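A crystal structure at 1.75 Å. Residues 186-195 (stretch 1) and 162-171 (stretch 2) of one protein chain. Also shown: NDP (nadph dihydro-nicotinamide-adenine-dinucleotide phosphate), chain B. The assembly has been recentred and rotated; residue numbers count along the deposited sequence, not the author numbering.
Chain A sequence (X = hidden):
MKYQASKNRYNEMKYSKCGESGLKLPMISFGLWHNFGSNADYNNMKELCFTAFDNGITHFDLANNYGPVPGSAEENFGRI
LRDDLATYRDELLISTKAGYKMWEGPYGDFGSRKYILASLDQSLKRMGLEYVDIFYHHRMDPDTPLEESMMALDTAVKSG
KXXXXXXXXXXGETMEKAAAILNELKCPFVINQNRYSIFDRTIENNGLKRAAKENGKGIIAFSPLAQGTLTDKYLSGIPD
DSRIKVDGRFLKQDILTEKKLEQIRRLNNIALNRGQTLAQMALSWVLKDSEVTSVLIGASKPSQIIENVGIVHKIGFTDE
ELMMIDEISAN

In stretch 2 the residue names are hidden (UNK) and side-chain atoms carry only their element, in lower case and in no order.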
# COMPACT_ATOMS: atom_id res chain seq x y z
N LYS A 186 13.61 19.49 6.54
CA LYS A 186 14.69 18.51 6.26
C LYS A 186 14.27 17.15 6.81
O LYS A 186 15.00 16.53 7.60
CB LYS A 186 16.02 18.98 6.86
CG LYS A 186 16.56 20.23 6.22
CD LYS A 186 18.00 20.43 6.59
CE LYS A 186 18.73 21.27 5.57
NZ LYS A 186 18.15 22.62 5.51
N CYS A 187 13.06 16.75 6.45
CA CYS A 187 12.45 15.48 6.85
C CYS A 187 12.35 14.59 5.64
O CYS A 187 11.69 14.96 4.66
CB CYS A 187 11.07 15.70 7.41
SG CYS A 187 10.31 14.17 8.00
N PRO A 188 13.00 13.40 5.66
CA PRO A 188 12.86 12.44 4.56
C PRO A 188 11.38 12.16 4.28
O PRO A 188 10.66 11.75 5.16
CB PRO A 188 13.55 11.17 5.07
CG PRO A 188 14.55 11.69 6.12
CD PRO A 188 13.91 12.92 6.72
N PHE A 189 10.98 12.35 3.04
CA PHE A 189 9.59 12.19 2.59
C PHE A 189 9.71 11.50 1.23
O PHE A 189 10.25 12.12 0.33
CB PHE A 189 8.88 13.55 2.52
CG PHE A 189 7.59 13.49 1.75
CD1 PHE A 189 6.75 12.40 1.87
CD2 PHE A 189 7.23 14.49 0.88
CE1 PHE A 189 5.59 12.30 1.09
CE2 PHE A 189 6.05 14.42 0.14
CZ PHE A 189 5.24 13.31 0.23
N VAL A 190 9.29 10.26 1.12
CA VAL A 190 9.65 9.53 -0.11
C VAL A 190 8.46 8.86 -0.77
O VAL A 190 8.68 8.29 -1.88
CB VAL A 190 10.75 8.48 0.20
CG1 VAL A 190 12.02 9.14 0.72
CG2 VAL A 190 10.21 7.41 1.12
N ILE A 191 7.29 8.86 -0.16
CA ILE A 191 6.23 7.95 -0.66
C ILE A 191 4.83 8.53 -0.49
O ILE A 191 4.49 9.04 0.59
CB ILE A 191 6.35 6.55 -0.01
CG1 ILE A 191 5.50 5.46 -0.69
CG2 ILE A 191 6.04 6.62 1.48
CD1 ILE A 191 5.89 5.18 -2.09
N ASN A 192 4.03 8.38 -1.54
CA ASN A 192 2.57 8.64 -1.52
C ASN A 192 1.86 7.29 -1.62
O ASN A 192 2.26 6.48 -2.47
CB ASN A 192 2.15 9.45 -2.73
CG ASN A 192 2.68 10.84 -2.68
OD1 ASN A 192 2.03 11.67 -2.07
ND2 ASN A 192 3.82 11.09 -3.35
N GLN A 193 0.82 7.09 -0.84
CA GLN A 193 -0.03 5.89 -0.92
C GLN A 193 -1.41 6.33 -1.37
O GLN A 193 -2.07 7.09 -0.66
CB GLN A 193 -0.07 5.10 0.38
CG GLN A 193 -0.96 3.88 0.27
CD GLN A 193 -0.78 2.96 1.45
OE1 GLN A 193 0.34 2.73 1.93
NE2 GLN A 193 -1.89 2.46 1.93
N ASN A 194 -1.85 5.86 -2.53
CA ASN A 194 -3.10 6.30 -3.16
C ASN A 194 -3.84 5.13 -3.82
O ASN A 194 -3.20 4.19 -4.30
CB ASN A 194 -2.89 7.43 -4.16
CG ASN A 194 -2.39 8.73 -3.56
OD1 ASN A 194 -1.23 8.79 -3.17
ND2 ASN A 194 -3.26 9.73 -3.47
N ARG A 195 -5.15 5.22 -3.84
CA ARG A 195 -6.01 4.22 -4.51
C ARG A 195 -5.80 4.39 -6.01
O ARG A 195 -5.86 5.52 -6.48
CB ARG A 195 -7.49 4.43 -4.17
CG ARG A 195 -8.39 3.27 -4.57
CD ARG A 195 -9.85 3.36 -4.07
NE ARG A 195 -9.93 3.57 -2.63
CZ ARG A 195 -10.03 4.76 -2.01
NH1 ARG A 195 -10.08 5.89 -2.71
NH2 ARG A 195 -10.05 4.81 -0.69
N UNK A 162 10.34 6.92 13.37
CA UNK A 162 10.06 6.63 11.96
C UNK A 162 11.31 6.92 11.16
O UNK A 162 11.99 7.88 11.48
c UNK A 162 8.90 7.46 11.42
N UNK A 163 11.64 6.09 10.18
CA UNK A 163 12.83 6.39 9.33
C UNK A 163 12.46 7.42 8.27
O UNK A 163 13.27 8.28 7.99
c UNK A 163 14.52 2.91 8.98
c UNK A 163 13.35 5.12 8.68
c UNK A 163 13.90 4.11 9.67
c UNK A 163 14.94 4.76 10.56
N UNK A 164 11.28 7.26 7.68
CA UNK A 164 10.81 8.11 6.58
C UNK A 164 9.36 8.52 6.80
O UNK A 164 8.61 7.75 7.42
c UNK A 164 14.19 7.06 3.39
c UNK A 164 13.85 5.08 4.67
c UNK A 164 12.65 5.60 5.14
c UNK A 164 14.59 5.78 3.75
o UNK A 164 15.73 5.23 3.25
c UNK A 164 12.99 7.57 3.89
c UNK A 164 12.22 6.87 4.81
c UNK A 164 10.86 7.33 5.28
N UNK A 165 9.00 9.70 6.29
CA UNK A 165 7.59 10.15 6.25
C UNK A 165 6.97 9.76 4.90
O UNK A 165 7.65 9.69 3.85
c UNK A 165 7.51 11.65 6.44
N UNK A 166 5.68 9.50 4.95
CA UNK A 166 4.85 9.31 3.76
C UNK A 166 3.55 10.06 3.95
O UNK A 166 3.20 10.42 5.11
N UNK A 167 2.79 10.24 2.87
CA UNK A 167 1.42 10.80 2.94
C UNK A 167 0.52 9.90 2.10
O UNK A 167 1.04 9.20 1.19
c UNK A 167 1.33 12.28 2.57
c UNK A 167 2.19 13.12 3.52
c UNK A 167 1.65 12.53 1.10
c UNK A 167 1.64 13.98 0.70
N UNK A 168 -0.75 9.87 2.45
CA UNK A 168 -1.71 8.98 1.77
C UNK A 168 -2.97 9.74 1.40
O UNK A 168 -3.42 10.58 2.16
o UNK A 168 -2.83 6.84 1.97
c UNK A 168 -2.00 7.76 2.64
N UNK A 169 -3.52 9.42 0.22
CA UNK A 169 -4.79 10.00 -0.22
C UNK A 169 -4.64 11.51 -0.51
O UNK A 169 -5.70 12.20 -0.59
c UNK A 169 -6.13 8.21 0.91
n UNK A 169 -6.01 7.67 2.12
c UNK A 169 -5.90 9.70 0.78
o UNK A 169 -6.46 7.55 -0.09
N UNK A 170 -3.43 12.02 -0.71
CA UNK A 170 -3.26 13.44 -1.07
C UNK A 170 -3.50 13.63 -2.56
O UNK A 170 -3.29 12.69 -3.34
c UNK A 170 -2.18 13.59 1.81
c UNK A 170 -1.82 14.41 0.77
c UNK A 170 -2.03 13.99 3.13
c UNK A 170 -1.87 13.94 -0.66
o UNK A 170 -1.55 15.80 4.70
c UNK A 170 -1.35 16.15 2.36
c UNK A 170 -1.66 15.31 3.41
c UNK A 170 -1.40 15.69 1.06
N UNK A 171 -3.99 14.82 -2.93
CA UNK A 171 -4.04 15.22 -4.36
C UNK A 171 -2.68 15.84 -4.75
O UNK A 171 -1.81 16.01 -3.88
c UNK A 171 -5.33 17.38 -3.88
c UNK A 171 -5.26 16.09 -4.68
n UNK A 171 -6.47 18.05 -3.91
o UNK A 171 -4.34 17.80 -3.29
PA NDP B . -6.64 -5.59 -3.48
O1A NDP B . -7.36 -4.63 -4.36
O2A NDP B . -5.36 -6.28 -3.84
O5B NDP B . -7.68 -6.68 -2.91
C5B NDP B . -7.20 -7.74 -2.03
C4B NDP B . -8.23 -8.84 -1.96
O4B NDP B . -8.50 -9.29 -3.31
C3B NDP B . -7.84 -10.10 -1.18
O3B NDP B . -8.14 -10.03 0.21
C2B NDP B . -8.69 -11.15 -1.89
O2B NDP B . -10.01 -11.03 -1.38
C1B NDP B . -8.64 -10.69 -3.34
N9A NDP B . -7.53 -11.21 -4.13
C8A NDP B . -6.19 -10.95 -3.98
N7A NDP B . -5.44 -11.52 -4.88
C5A NDP B . -6.34 -12.20 -5.69
C6A NDP B . -6.16 -13.00 -6.84
N6A NDP B . -4.98 -13.25 -7.38
N1A NDP B . -7.27 -13.52 -7.42
C2A NDP B . -8.47 -13.26 -6.86
N3A NDP B . -8.75 -12.51 -5.80
C4A NDP B . -7.63 -12.00 -5.25
O3 NDP B . -6.24 -4.79 -2.13
PN NDP B . -7.03 -4.21 -0.87
O1N NDP B . -7.19 -5.34 0.10
O2N NDP B . -8.22 -3.41 -1.29
O5D NDP B . -5.93 -3.19 -0.30
C5D NDP B . -4.56 -3.66 -0.20
C4D NDP B . -3.84 -2.87 0.87
O4D NDP B . -3.83 -1.48 0.51
C3D NDP B . -4.48 -2.86 2.26
O3D NDP B . -4.20 -4.07 2.95
C2D NDP B . -3.79 -1.62 2.86
O2D NDP B . -2.49 -1.95 3.28
C1D NDP B . -3.75 -0.67 1.67
N1N NDP B . -4.88 0.29 1.68
C2N NDP B . -4.65 1.62 1.93
C3N NDP B . -5.65 2.50 2.22
C7N NDP B . -5.31 3.94 2.50
O7N NDP B . -4.12 4.31 2.57
N7N NDP B . -6.33 4.78 2.68
C4N NDP B . -7.06 1.97 2.25
C5N NDP B . -7.21 0.58 1.76
C6N NDP B . -6.17 -0.15 1.43
P2B NDP B . -10.91 -12.37 -1.31
O1X NDP B . -10.08 -13.63 -1.15
O2X NDP B . -11.82 -12.15 -0.11
O3X NDP B . -11.65 -12.33 -2.63
O HOH W 1 -6.13 7.69 -2.65
O HOH W 2 -9.65 7.08 0.33
O HOH W 3 -0.87 10.72 -1.21

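Position 162 carries one side-chain carbon; a lone CB defines Ala 162. Its CB is 7.7 Å from Cys 187 SG, the nearest approach, so it makes no contact. Position 163 has four carbons forked at the second, the pattern of leucine; at the corner of the chain, Leu 163 offers stretch 1 mainly its backbone, with O 4.1 Å from Pro 188 CG.

At position 164 one carbon leads to a six-carbon ring bearing an oxygen, and a ring carbon lies 3.8 Å from Pro 188 CB and 3.7 Å from Val 190 CG1; this is Tyr 164.

Position 165 again has a single carbon, 4.1 Å from Cys 187 SG, hence Ala 165. Its backbone opens the strand pairing: Ala 165 N donates to Pro 188 O (2.9 Å, 165°), and Val 190 N donates to Ala 165 O (3.2 Å, 156°).

Position 166 has no side-chain atoms and is Gly 166. An ideal CB here would lie 2.8 Å from Ile 191 CG2, a clash, so the bare CA leaves room for that methyl.

Position 167 shows four carbons, forked at the first, with one arm two carbons long. The tip of that arm is 3.7 Å from Phe 189 CZ and its inner carbon 3.3 Å from Asn 192 OD1: Ile 167. Ile 167 N donates to Ile 191 O (3.1 Å), and Gln 193 N to Ile 167 O (2.9 Å).

Position 168 has one carbon and one oxygen, the oxygen 2.7 Å from Gln 193 O. With no second carbon on CB, it is Ser 168. The one proton of OG cannot be assigned between Gln 193 O and NDP O7N.

At position 169 two carbons end in one oxygen and one nitrogen. That count fits asparagine, Asn 169. Its N donates to Gln 193 O (2.9 Å), while OD1 accepts from water 1 (2.6 Å), which in turn accepts from Arg 195 N (2.9 Å).

Position 170 repeats the oxygen-bearing ring on one carbon, giving Tyr 170. Tyr 170 O accepts from Asn 194 ND2 (3.0 Å, 139°). Position 171, with two carbons, an oxygen and a nitrogen, is Asn 171, the N-cap of a following helix.

The contact is a parallel strand pairing, with axes 4.7 Å apart at closest and inclined by 20°. Backbone hydrogen bonds set the register; Phe 189, Ala 165, Asn 192 and Ile 167 share one face, while Gln 193 and Ser 168 lie on the other, near NDP. Together the stretches bury 671 Å².

Stretch 2 (162-171) ALYAGISNYN
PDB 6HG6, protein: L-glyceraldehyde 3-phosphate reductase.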